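Local coordinates for periplasmic binding protein component of an ABC type zinc uptake transporter (Synechocystis sp., PDB 1PQ4) that binds zinc in the periplasm and probably hands it to an ABC-type zinc uptake transporter as that system's solute-binding component, at residues Lys78-Ala83 against Ala149-Glu154; Thr139-Gln144 against Ala172-Leu177; Pro10-Phe15 against Ala54-Gly59. One frame throughout, in Å; residues are numbered along the deposited sequence.

In the fold
Contacts 1 and 3 pack the same parallel sheet. Contact 1 lays helix 138-155 on the edge strand 78-81. Contact 3 sets helix 10-20 against strand 54-57, which is next to 78-81 in the sheet. Their centres are about 10 Å apart, and I80 N meets Y55 O between the two strands at 2.8 Å. Contact 2 lies further along helix 138-155, about 17 Å from contact 1 centre to centre, where it pairs with helix 160-185. V141 CG2 of contact 2 touches F15 CZ of contact 3 at 3.6 Å. Contact 3 approaches the metal: the I58 side chain is about 10 Å from the bound zinc, held by H37, H133 and H197.

Contact 1. Residues Lys78-Ala83 against Ala149-Glu154; sequences KLIDSA and AKELAE
I80 of strand 78-81 meets E151 and L152 of helix 138-155. The contact is small and mostly apolar. I80 CG1 rests 3.8 Å from E151 CB, and I80 CD1 is equally close to that carbon. I80 CG2 lies 4.0 Å from E151 CG. The two side chains run past each other in opposite directions, so the isoleucine packs along the methylene part of the glutamate. The methyl I80 CD1 also reaches L152 CD2 at 4.3 Å. Placing CG1 beside the backbone N of I80 (chi1 -67°) aims this longer branch at the helix.

The polar part runs through one water. E151 bends at chi2 (-87°), which brings OE2 to the water. E151 OE2 accepts a bond from the water at 2.9 Å. The same water accepts from D81 N at 2.9 Å and gives a weak bond to L79 O. It thus ties the helix carboxylate to strand backbone groups. No direct hydrogen bond joins the segments.

At the end of the strand, D81 OD1 accepts from A83 N, two residues on, at 3.1 Å in an Asx turn. The donor comes from above the carboxylate plane. L152 also packs on L16 and I19 of helix 10-20. The arrangement is a helix laid over an edge strand of a parallel sheet, as in the three-layer alpha/beta lobes of metal-binding solute-binding proteins.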
# COMPACT_ATOMS: atom_id res chain seq x y z
N LYS A 78 20.46 -9.00 3.24
CA LYS A 78 20.51 -7.56 3.14
C LYS A 78 19.11 -6.99 3.37
O LYS A 78 18.14 -7.47 2.80
CB LYS A 78 21.01 -7.14 1.74
N LEU A 79 19.02 -5.98 4.21
CA LEU A 79 17.75 -5.29 4.43
C LEU A 79 17.71 -4.10 3.48
O LEU A 79 18.54 -3.18 3.59
CB LEU A 79 17.67 -4.78 5.85
CG LEU A 79 17.68 -5.89 6.92
CD1 LEU A 79 17.53 -5.27 8.29
CD2 LEU A 79 16.54 -6.86 6.69
N ILE A 80 16.79 -4.11 2.54
CA ILE A 80 16.67 -2.99 1.60
C ILE A 80 15.56 -2.07 2.08
O ILE A 80 14.40 -2.45 2.11
CB ILE A 80 16.36 -3.48 0.20
CG1 ILE A 80 17.57 -4.26 -0.36
CG2 ILE A 80 16.04 -2.32 -0.70
CD1 ILE A 80 17.28 -5.13 -1.57
N ASP A 81 15.92 -0.83 2.43
CA ASP A 81 14.94 0.13 2.91
C ASP A 81 14.35 0.87 1.71
O ASP A 81 14.96 1.82 1.19
CB ASP A 81 15.62 1.09 3.87
CG ASP A 81 14.68 2.18 4.36
OD1 ASP A 81 13.47 2.18 4.01
OD2 ASP A 81 15.18 3.05 5.10
N SER A 82 13.17 0.46 1.26
CA SER A 82 12.65 1.09 0.05
C SER A 82 12.13 2.50 0.21
O SER A 82 11.89 3.17 -0.79
CB SER A 82 11.60 0.19 -0.63
OG SER A 82 10.39 0.29 0.03
N ALA A 83 12.00 2.97 1.45
CA ALA A 83 11.51 4.32 1.67
C ALA A 83 12.64 5.37 1.66
O ALA A 83 12.38 6.56 1.90
CB ALA A 83 10.78 4.40 3.00
N ALA A 149 16.03 -1.34 -7.35
CA ALA A 149 16.85 -1.78 -8.47
C ALA A 149 18.33 -1.52 -8.16
O ALA A 149 19.18 -2.36 -8.41
CB ALA A 149 16.44 -1.03 -9.76
N LYS A 150 18.61 -0.33 -7.63
CA LYS A 150 20.00 0.04 -7.27
C LYS A 150 20.54 -0.98 -6.27
O LYS A 150 21.66 -1.47 -6.42
CB LYS A 150 20.02 1.47 -6.67
CG LYS A 150 21.34 1.85 -5.99
CD LYS A 150 21.21 3.08 -5.08
CE LYS A 150 22.44 3.24 -4.16
NZ LYS A 150 22.75 2.01 -3.34
N GLU A 151 19.75 -1.35 -5.25
CA GLU A 151 20.26 -2.33 -4.30
C GLU A 151 20.40 -3.70 -4.87
O GLU A 151 21.35 -4.42 -4.52
CB GLU A 151 19.40 -2.37 -3.04
CG GLU A 151 19.41 -1.04 -2.36
CD GLU A 151 20.58 -0.88 -1.38
OE1 GLU A 151 21.71 -1.31 -1.69
OE2 GLU A 151 20.34 -0.30 -0.31
N LEU A 152 19.48 -4.11 -5.75
CA LEU A 152 19.58 -5.45 -6.36
C LEU A 152 20.81 -5.54 -7.29
O LEU A 152 21.44 -6.63 -7.45
CB LEU A 152 18.32 -5.80 -7.18
CG LEU A 152 17.06 -6.14 -6.34
CD1 LEU A 152 15.89 -6.56 -7.25
CD2 LEU A 152 17.45 -7.24 -5.35
N ALA A 153 21.12 -4.44 -7.97
CA ALA A 153 22.29 -4.43 -8.88
C ALA A 153 23.59 -4.56 -8.06
O ALA A 153 24.57 -5.11 -8.54
CB ALA A 153 22.30 -3.11 -9.73
N GLU A 154 23.58 -4.07 -6.81
CA GLU A 154 24.74 -4.17 -5.92
C GLU A 154 24.89 -5.61 -5.44
O GLU A 154 25.99 -6.10 -5.24
CB GLU A 154 24.56 -3.28 -4.70
CG GLU A 154 24.58 -1.79 -5.00
CD GLU A 154 25.93 -1.33 -5.50
OE1 GLU A 154 26.95 -1.70 -4.87
OE2 GLU A 154 25.97 -0.58 -6.51
O HOH W 1 18.67 -0.03 2.09

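Contact 2. Residues Thr139-Gln144 against Ala172-Leu177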
# COMPACT_ATOMS: atom_id res chain seq x y z
N THR A 139 3.72 7.89 -7.81
CA THR A 139 4.84 8.85 -7.76
C THR A 139 5.91 8.36 -6.78
O THR A 139 7.09 8.31 -7.11
CB THR A 139 4.27 10.23 -7.38
OG1 THR A 139 3.52 10.69 -8.51
CG2 THR A 139 5.36 11.28 -7.09
N LEU A 140 5.48 7.96 -5.59
CA LEU A 140 6.43 7.47 -4.60
C LEU A 140 6.93 6.09 -4.97
O LEU A 140 8.04 5.70 -4.61
CB LEU A 140 5.76 7.49 -3.22
CG LEU A 140 5.53 8.85 -2.59
CD1 LEU A 140 4.65 9.68 -3.47
CD2 LEU A 140 4.82 8.64 -1.21
N VAL A 141 6.15 5.32 -5.73
CA VAL A 141 6.68 4.01 -6.09
C VAL A 141 7.84 4.14 -7.06
O VAL A 141 8.67 3.25 -7.14
CB VAL A 141 5.52 3.07 -6.65
CG1 VAL A 141 6.08 1.78 -7.29
CG2 VAL A 141 4.65 2.66 -5.42
N LYS A 142 7.84 5.20 -7.88
CA LYS A 142 9.03 5.42 -8.72
C LYS A 142 10.29 5.46 -7.85
O LYS A 142 11.30 4.91 -8.23
CB LYS A 142 9.00 6.78 -9.45
CG LYS A 142 7.87 6.87 -10.48
CD LYS A 142 7.95 8.23 -11.21
CE LYS A 142 6.78 8.46 -12.16
NZ LYS A 142 7.07 9.68 -13.01
N ARG A 143 10.22 6.16 -6.73
CA ARG A 143 11.38 6.24 -5.82
C ARG A 143 11.67 4.89 -5.21
O ARG A 143 12.84 4.50 -5.12
CB ARG A 143 11.13 7.23 -4.68
CG ARG A 143 10.54 8.55 -5.13
CD ARG A 143 11.47 9.24 -6.08
NE ARG A 143 11.08 10.62 -6.36
CZ ARG A 143 11.96 11.57 -6.66
NH1 ARG A 143 13.26 11.28 -6.72
NH2 ARG A 143 11.55 12.81 -6.93
N GLN A 144 10.62 4.15 -4.77
CA GLN A 144 10.88 2.83 -4.18
C GLN A 144 11.54 1.92 -5.19
O GLN A 144 12.48 1.19 -4.88
CB GLN A 144 9.58 2.20 -3.68
CG GLN A 144 8.96 2.94 -2.47
CD GLN A 144 7.45 2.72 -2.38
OE1 GLN A 144 7.00 1.60 -2.15
NE2 GLN A 144 6.68 3.79 -2.57
N ALA A 172 8.54 4.07 -16.65
CA ALA A 172 7.70 4.62 -17.75
C ALA A 172 6.23 4.16 -17.58
O ALA A 172 5.29 4.90 -17.87
CB ALA A 172 8.28 4.15 -19.11
N GLU A 173 6.05 2.90 -17.17
CA GLU A 173 4.71 2.38 -16.92
C GLU A 173 4.10 3.19 -15.78
O GLU A 173 2.91 3.50 -15.80
CB GLU A 173 4.75 0.91 -16.44
CG GLU A 173 5.16 -0.15 -17.44
CD GLU A 173 5.30 -1.53 -16.76
OE1 GLU A 173 4.39 -1.96 -16.02
OE2 GLU A 173 6.35 -2.19 -16.95
N LEU A 174 4.89 3.49 -14.76
CA LEU A 174 4.33 4.26 -13.64
C LEU A 174 3.85 5.65 -14.07
O LEU A 174 2.85 6.15 -13.54
CB LEU A 174 5.37 4.37 -12.48
CG LEU A 174 5.60 2.99 -11.80
CD1 LEU A 174 6.90 2.95 -10.98
CD2 LEU A 174 4.41 2.74 -10.89
N GLU A 175 4.59 6.32 -14.97
CA GLU A 175 4.17 7.66 -15.42
C GLU A 175 2.89 7.54 -16.20
O GLU A 175 1.99 8.36 -16.07
CB GLU A 175 5.22 8.33 -16.31
CG GLU A 175 5.85 9.51 -15.64
CD GLU A 175 4.80 10.48 -15.12
OE1 GLU A 175 4.33 11.33 -15.90
OE2 GLU A 175 4.42 10.38 -13.94
N ARG A 176 2.80 6.51 -17.02
CA ARG A 176 1.58 6.30 -17.82
C ARG A 176 0.39 6.02 -16.87
O ARG A 176 -0.67 6.61 -17.00
CB ARG A 176 1.84 5.16 -18.80
CG ARG A 176 0.64 4.72 -19.62
CD ARG A 176 0.85 3.25 -19.83
NE ARG A 176 -0.18 2.53 -20.55
CZ ARG A 176 -0.19 1.21 -20.63
NH1 ARG A 176 0.77 0.51 -20.03
NH2 ARG A 176 -1.16 0.58 -21.31
N LEU A 177 0.61 5.18 -15.86
CA LEU A 177 -0.44 4.90 -14.87
C LEU A 177 -0.84 6.17 -14.15
O LEU A 177 -2.03 6.45 -13.94
CB LEU A 177 0.08 3.89 -13.87
CG LEU A 177 -0.88 3.56 -12.73
CD1 LEU A 177 -2.10 2.81 -13.28
CD2 LEU A 177 -0.14 2.63 -11.77
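L174 points from helix 160-185 at V141 and K142 of helix 138-155, and meets them in two different ways. With V141 it crosses at about a right angle. V141 CG1 lies 4.0 Å from L174 CD1 and almost as near L174 CD2, so one valine methyl faces both ends of the leucine fork. With CG1 anti to the backbone N of V141 (chi1 169°), this methyl is the one that meets the leucine. With K142 the leucine runs alongside, in the opposite direction. K142 CG passes 4.1 Å from L174 CB, and L174 CD1 comes within 3.9 Å of K142 N, close to the helix backbone.

K142 then continues in an extended chain towards E175. Its NZ is 2.9 Å from E175 OE2. This is a salt bridge, but the hydrogen bond within it is weak. E175 bends back at chi2 (-52°), and the two side chains cross at a slant. N178 ND2 also bonds E175 OE2, so this oxygen has a second partner. The charged pair lies on the L174 side, away from V141, and both its residues are partly exposed.

Around this apolar centre, F170 touches V141 and W273 of helix 273-288 touches L174. The segments run antiparallel, with axes 9.6 Å apart at an angle of 172°. The pair is an antiparallel packing of helix 138-155, a helix of the first lobe, on helix 160-185, probably the long helix that joins the two lobes in this family.

Contact 3. Residues Pro10-Phe15 against Ala54-Gly59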
# COMPACT_ATOMS: atom_id res chain seq x y z
N PRO A 10 2.07 -8.15 -0.36
CA PRO A 10 1.82 -8.53 -1.76
C PRO A 10 2.15 -7.50 -2.84
O PRO A 10 2.76 -7.86 -3.84
CB PRO A 10 0.29 -8.96 -1.78
CG PRO A 10 0.11 -9.46 -0.28
CD PRO A 10 0.91 -8.43 0.51
N PRO A 11 1.76 -6.22 -2.65
CA PRO A 11 2.08 -5.24 -3.71
C PRO A 11 3.59 -5.20 -4.02
O PRO A 11 4.00 -4.93 -5.15
CB PRO A 11 1.63 -3.92 -3.10
CG PRO A 11 0.57 -4.30 -2.14
CD PRO A 11 0.99 -5.59 -1.56
N GLN A 12 4.42 -5.45 -3.01
CA GLN A 12 5.86 -5.41 -3.25
C GLN A 12 6.30 -6.54 -4.14
O GLN A 12 7.33 -6.46 -4.79
CB GLN A 12 6.62 -5.49 -1.92
CG GLN A 12 6.54 -4.23 -1.14
CD GLN A 12 7.27 -4.40 0.17
OE1 GLN A 12 6.88 -5.24 0.99
NE2 GLN A 12 8.35 -3.61 0.38
N GLN A 13 5.50 -7.60 -4.23
CA GLN A 13 5.92 -8.69 -5.09
C GLN A 13 5.76 -8.20 -6.53
O GLN A 13 6.49 -8.61 -7.42
CB GLN A 13 5.02 -9.91 -4.83
CG GLN A 13 5.30 -11.08 -5.72
CD GLN A 13 4.41 -11.13 -6.94
OE1 GLN A 13 4.73 -11.78 -7.93
NE2 GLN A 13 3.29 -10.47 -6.87
N TYR A 14 4.74 -7.37 -6.75
CA TYR A 14 4.50 -6.82 -8.07
C TYR A 14 5.74 -5.95 -8.48
O TYR A 14 6.25 -6.03 -9.60
CB TYR A 14 3.25 -5.94 -8.03
CG TYR A 14 2.87 -5.31 -9.36
CD1 TYR A 14 2.06 -6.01 -10.28
CD2 TYR A 14 3.32 -4.04 -9.71
CE1 TYR A 14 1.73 -5.45 -11.49
CE2 TYR A 14 3.01 -3.46 -10.96
CZ TYR A 14 2.20 -4.19 -11.83
OH TYR A 14 1.88 -3.70 -13.05
N PHE A 15 6.18 -5.10 -7.56
CA PHE A 15 7.32 -4.21 -7.82
C PHE A 15 8.55 -5.07 -8.10
O PHE A 15 9.30 -4.82 -9.04
CB PHE A 15 7.62 -3.37 -6.60
CG PHE A 15 6.48 -2.52 -6.12
CD1 PHE A 15 6.52 -1.98 -4.81
CD2 PHE A 15 5.39 -2.23 -6.93
CE1 PHE A 15 5.50 -1.18 -4.32
CE2 PHE A 15 4.33 -1.40 -6.45
CZ PHE A 15 4.38 -0.89 -5.15
N ALA A 54 17.89 -11.29 0.41
CA ALA A 54 17.54 -9.94 0.78
C ALA A 54 16.09 -9.86 1.24
O ALA A 54 15.26 -10.75 0.98
CB ALA A 54 17.77 -8.98 -0.37
N TYR A 55 15.78 -8.79 1.92
CA TYR A 55 14.44 -8.57 2.41
C TYR A 55 14.12 -7.13 2.05
O TYR A 55 14.91 -6.21 2.34
CB TYR A 55 14.39 -8.77 3.94
CG TYR A 55 12.99 -8.65 4.47
CD1 TYR A 55 12.28 -9.79 4.92
CD2 TYR A 55 12.34 -7.42 4.48
CE1 TYR A 55 10.98 -9.69 5.37
CE2 TYR A 55 11.03 -7.31 4.91
CZ TYR A 55 10.35 -8.46 5.37
OH TYR A 55 9.09 -8.33 5.86
N VAL A 56 12.99 -6.92 1.38
CA VAL A 56 12.64 -5.55 1.00
C VAL A 56 11.61 -4.93 1.93
O VAL A 56 10.46 -5.37 1.99
CB VAL A 56 12.15 -5.50 -0.46
CG1 VAL A 56 11.68 -4.03 -0.82
CG2 VAL A 56 13.31 -5.89 -1.38
N LEU A 57 12.05 -3.93 2.69
CA LEU A 57 11.22 -3.23 3.64
C LEU A 57 10.39 -2.12 3.01
O LEU A 57 10.86 -1.40 2.10
CB LEU A 57 12.09 -2.53 4.68
CG LEU A 57 13.09 -3.40 5.46
CD1 LEU A 57 14.21 -2.51 6.05
CD2 LEU A 57 12.33 -4.16 6.52
N ILE A 58 9.18 -1.96 3.51
CA ILE A 58 8.40 -0.81 3.08
C ILE A 58 9.12 0.38 3.78
O ILE A 58 9.28 1.47 3.23
CB ILE A 58 6.95 -0.91 3.63
CG1 ILE A 58 6.14 -1.93 2.79
CG2 ILE A 58 6.31 0.47 3.68
CD1 ILE A 58 6.48 -3.35 3.07
N GLY A 59 9.57 0.15 5.02
CA GLY A 59 10.26 1.22 5.73
C GLY A 59 9.30 2.08 6.53
O GLY A 59 8.15 1.71 6.75
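Q12 of helix 10-20 reaches its amide towards V56 and I58, and this one side chain makes the whole close contact. It is extended beyond CG (chi2 178°), which carries the amide across to the strand. The CA atoms of Q12 and V56 stay 8.0 Å apart, so the long glutamine spans the gap. Q12 NE2 gives a weak hydrogen bond to V56 O at 3.2 Å, with an N-H...O angle of 132°. V56 CG1 lies 3.6 Å from Q12 NE2. I58 lies slantwise across the amide, and its CG1 is 3.8 Å from Q12 CD. Q12 OE1 has its main partner in I9 N, with a weaker bond from S8 N. Both amide ends are therefore used, and these bonds limit its rotation.

The remainder of the contact is looser. L57 turns its side chain away from the helix. Q13 and Y14, partly exposed, take no part in the contact and lie on other faces of the helix.

In the fold, strand 54-57 runs between strands 3-7 and 78-81. V56 packs on I5, V7 and I80 of these neighbours and on I148 of helix 138-155. F15 carries helix 10-20 onto V141 of that same helix and meets W273 of helix 273-288 edge-to-face.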